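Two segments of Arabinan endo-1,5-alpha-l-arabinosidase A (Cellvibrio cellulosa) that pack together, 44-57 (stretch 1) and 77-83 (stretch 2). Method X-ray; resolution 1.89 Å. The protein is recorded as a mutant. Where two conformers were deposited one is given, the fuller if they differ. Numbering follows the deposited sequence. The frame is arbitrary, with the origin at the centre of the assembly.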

# COMPACT_ATOMS: atom_id res chain seq x y z
N ARG A 44 -0.18 15.99 -9.55
CA ARG A 44 0.84 15.27 -8.81
C ARG A 44 1.05 15.99 -7.50
O ARG A 44 1.03 17.22 -7.45
CB ARG A 44 2.13 15.13 -9.64
CG ARG A 44 2.68 16.44 -10.21
CD ARG A 44 3.90 16.31 -11.13
NE ARG A 44 5.12 15.98 -10.38
CZ ARG A 44 6.28 15.58 -10.92
NH1 ARG A 44 6.43 15.50 -12.23
NH2 ARG A 44 7.31 15.30 -10.14
N ALA A 45 1.19 15.24 -6.41
CA ALA A 45 1.22 15.87 -5.10
C ALA A 45 2.38 16.85 -4.96
O ALA A 45 2.17 18.00 -4.53
CB ALA A 45 1.27 14.82 -4.00
N PHE A 46 3.59 16.40 -5.29
CA PHE A 46 4.78 17.30 -5.41
C PHE A 46 5.01 17.69 -6.86
O PHE A 46 5.16 16.82 -7.73
CB PHE A 46 6.04 16.60 -4.89
CG PHE A 46 6.01 16.30 -3.40
CD1 PHE A 46 5.32 15.18 -2.91
CD2 PHE A 46 6.65 17.15 -2.50
CE1 PHE A 46 5.33 14.88 -1.55
CE2 PHE A 46 6.64 16.88 -1.13
CZ PHE A 46 5.95 15.75 -0.65
N ALA A 47 5.00 18.97 -7.12
CA ALA A 47 5.32 19.52 -8.44
C ALA A 47 6.73 19.10 -8.88
O ALA A 47 6.98 18.83 -10.06
CB ALA A 47 5.21 20.99 -8.43
N THR A 48 7.65 19.02 -7.92
CA THR A 48 8.97 18.47 -8.19
C THR A 48 9.22 17.26 -7.26
O THR A 48 8.84 16.14 -7.60
CB THR A 48 10.07 19.58 -8.07
OG1 THR A 48 10.02 20.23 -6.80
CG2 THR A 48 9.84 20.69 -9.05
N GLU A 49 9.77 17.51 -6.07
CA GLU A 49 10.07 16.46 -5.12
C GLU A 49 10.22 16.98 -3.71
O GLU A 49 10.44 18.19 -3.50
CB GLU A 49 11.36 15.72 -5.52
CG GLU A 49 12.60 16.55 -5.56
CD GLU A 49 13.77 15.84 -6.26
OE1 GLU A 49 13.60 15.33 -7.41
OE2 GLU A 49 14.87 15.81 -5.66
N PRO A 50 10.11 16.08 -2.73
CA PRO A 50 10.33 16.50 -1.35
C PRO A 50 11.75 17.11 -1.21
O PRO A 50 12.70 16.61 -1.81
CB PRO A 50 10.17 15.21 -0.55
CG PRO A 50 9.41 14.28 -1.43
CD PRO A 50 9.80 14.64 -2.81
N THR A 51 11.88 18.19 -0.43
CA THR A 51 13.14 18.90 -0.29
C THR A 51 14.24 18.04 0.28
O THR A 51 15.42 18.28 0.02
CB THR A 51 12.99 20.16 0.58
OG1 THR A 51 12.52 19.79 1.89
CG2 THR A 51 11.97 21.15 -0.00
N TRP A 52 13.86 17.03 1.06
CA TRP A 52 14.76 16.15 1.77
C TRP A 52 15.08 14.83 1.04
O TRP A 52 15.89 14.02 1.53
CB TRP A 52 14.16 15.83 3.17
CG TRP A 52 12.74 15.25 3.14
CD1 TRP A 52 11.58 15.97 3.25
CD2 TRP A 52 12.36 13.89 2.94
NE1 TRP A 52 10.50 15.12 3.13
CE2 TRP A 52 10.95 13.84 2.95
CE3 TRP A 52 13.06 12.69 2.76
CZ2 TRP A 52 10.23 12.65 2.79
CZ3 TRP A 52 12.35 11.50 2.60
CH2 TRP A 52 10.94 11.49 2.64
N ALA A 53 14.44 14.58 -0.10
CA ALA A 53 14.49 13.25 -0.70
C ALA A 53 15.91 12.84 -1.09
O ALA A 53 16.31 11.72 -0.83
CB ALA A 53 13.63 13.17 -1.90
N LYS A 54 16.65 13.77 -1.71
CA LYS A 54 18.01 13.47 -2.19
C LYS A 54 18.99 13.13 -1.09
O LYS A 54 19.93 12.36 -1.30
CB LYS A 54 18.55 14.59 -3.09
CG LYS A 54 18.04 14.50 -4.50
CD LYS A 54 18.82 15.43 -5.42
CE LYS A 54 18.27 15.40 -6.83
NZ LYS A 54 17.18 16.40 -7.03
N ARG A 55 18.78 13.66 0.11
CA ARG A 55 19.66 13.29 1.19
C ARG A 55 19.42 11.88 1.70
O ARG A 55 20.37 11.20 2.06
CB ARG A 55 19.68 14.38 2.28
CG ARG A 55 18.99 14.03 3.51
CD ARG A 55 19.81 13.39 4.59
NE ARG A 55 18.83 13.19 5.62
CZ ARG A 55 18.30 12.05 5.94
NH1 ARG A 55 18.75 10.93 5.40
NH2 ARG A 55 17.37 12.03 6.86
N VAL A 56 18.18 11.39 1.68
CA VAL A 56 17.92 10.01 1.99
C VAL A 56 18.41 9.10 0.83
O VAL A 56 19.05 8.06 1.07
CB VAL A 56 16.39 9.78 2.28
CG1 VAL A 56 16.06 8.30 2.33
CG2 VAL A 56 15.97 10.48 3.60
N SER A 57 18.09 9.49 -0.40
CA SER A 57 18.38 8.70 -1.63
C SER A 57 19.16 9.57 -2.64
O SER A 57 18.57 10.27 -3.46
CB SER A 57 17.07 8.22 -2.27
OG SER A 57 17.28 7.31 -3.34
N TYR A 77 -4.43 13.11 4.58
CA TYR A 77 -3.05 12.74 4.86
C TYR A 77 -2.58 11.74 3.78
O TYR A 77 -3.14 10.66 3.64
CB TYR A 77 -2.92 12.11 6.24
CG TYR A 77 -3.11 13.04 7.40
CD1 TYR A 77 -4.38 13.52 7.73
CD2 TYR A 77 -2.06 13.44 8.18
CE1 TYR A 77 -4.56 14.36 8.77
CE2 TYR A 77 -2.25 14.30 9.23
CZ TYR A 77 -3.50 14.75 9.52
OH TYR A 77 -3.71 15.60 10.57
N LEU A 78 -1.55 12.13 3.03
CA LEU A 78 -0.99 11.32 1.97
C LEU A 78 0.43 10.94 2.38
O LEU A 78 1.33 11.77 2.35
CB LEU A 78 -0.99 12.12 0.67
CG LEU A 78 -0.27 11.48 -0.53
CD1 LEU A 78 -0.96 10.12 -0.84
CD2 LEU A 78 -0.23 12.35 -1.79
N TYR A 79 0.60 9.68 2.76
CA TYR A 79 1.89 9.08 3.07
C TYR A 79 2.54 8.58 1.79
O TYR A 79 1.85 8.19 0.87
CB TYR A 79 1.73 7.95 4.09
CG TYR A 79 1.12 8.46 5.37
CD1 TYR A 79 -0.28 8.62 5.50
CD2 TYR A 79 1.93 8.83 6.44
CE1 TYR A 79 -0.83 9.13 6.67
CE2 TYR A 79 1.38 9.35 7.61
CZ TYR A 79 0.01 9.47 7.73
OH TYR A 79 -0.49 9.99 8.88
N TYR A 80 3.88 8.63 1.72
CA TYR A 80 4.61 8.34 0.48
C TYR A 80 6.02 7.88 0.87
O TYR A 80 6.49 8.18 1.97
CB TYR A 80 4.65 9.60 -0.45
CG TYR A 80 5.35 10.81 0.17
CD1 TYR A 80 6.74 10.92 0.12
CD2 TYR A 80 4.63 11.78 0.90
CE1 TYR A 80 7.41 11.98 0.71
CE2 TYR A 80 5.28 12.85 1.52
CZ TYR A 80 6.69 12.95 1.42
OH TYR A 80 7.39 13.98 2.00
N SER A 81 6.67 7.15 -0.05
CA SER A 81 7.99 6.53 0.20
C SER A 81 9.05 7.13 -0.75
O SER A 81 8.81 7.28 -1.95
CB SER A 81 7.92 5.00 -0.00
OG SER A 81 6.74 4.43 0.58
N VAL A 82 10.18 7.50 -0.18
CA VAL A 82 11.43 7.86 -0.91
C VAL A 82 12.41 6.69 -0.72
O VAL A 82 12.70 6.28 0.40
CB VAL A 82 12.00 9.15 -0.34
CG1 VAL A 82 13.44 9.38 -0.84
CG2 VAL A 82 11.13 10.35 -0.69
N SER A 83 12.93 6.15 -1.81
CA SER A 83 13.80 4.98 -1.70
C SER A 83 14.79 4.87 -2.85
O SER A 83 14.97 5.81 -3.63
CB SER A 83 12.92 3.73 -1.63
OG SER A 83 13.65 2.59 -1.16

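Val-82 gives up the most surface, 97 Å² of the 430 Å² buried on both sides together. Its CA-to-CB bond points toward the first stretch. Val-82 CG2 lies 3.5 Å from Trp-52 CH2 and 4.4 Å from Pro-50 CG. Ala-53 CB is nearly equidistant from the two methyls, 3.9 Å from Val-82 CG1 and 4.0 Å from Val-82 CG2, and Val-82 CG1 also lies 4.3 Å from Val-56 CG1 and 4.1 Å from Ser-57 CB. The valine thus touches both the type I turn from Pro-50 to Ala-53 and the helix that follows.

Tyr-80, two residues back along the strand, points the same way and covers 79 Å². Phe-46 directs its edge at the tyrosine face: the ring centroids are 5.0 Å apart, the planes are inclined at 73°, and Phe-46 CZ comes within 3.6 Å of Tyr-80 CZ. Pro-50 CG approaches Tyr-80 CE1 at 3.7 Å.

Trp-52, covering 47 Å², links the two. Its CA-to-CB bond runs sideways, but with chi1 at 55° (p) the indole end comes nearer the strand, bringing CZ2 to 3.2 Å from Tyr-80 OH, which lies at the indole edge, near its plane.

Against this largely apolar packing stands one cross-stretch hydrogen bond, from Ser-57 OG to Ser-83 O at 2.8 Å, made just where the helical phi/psi values end.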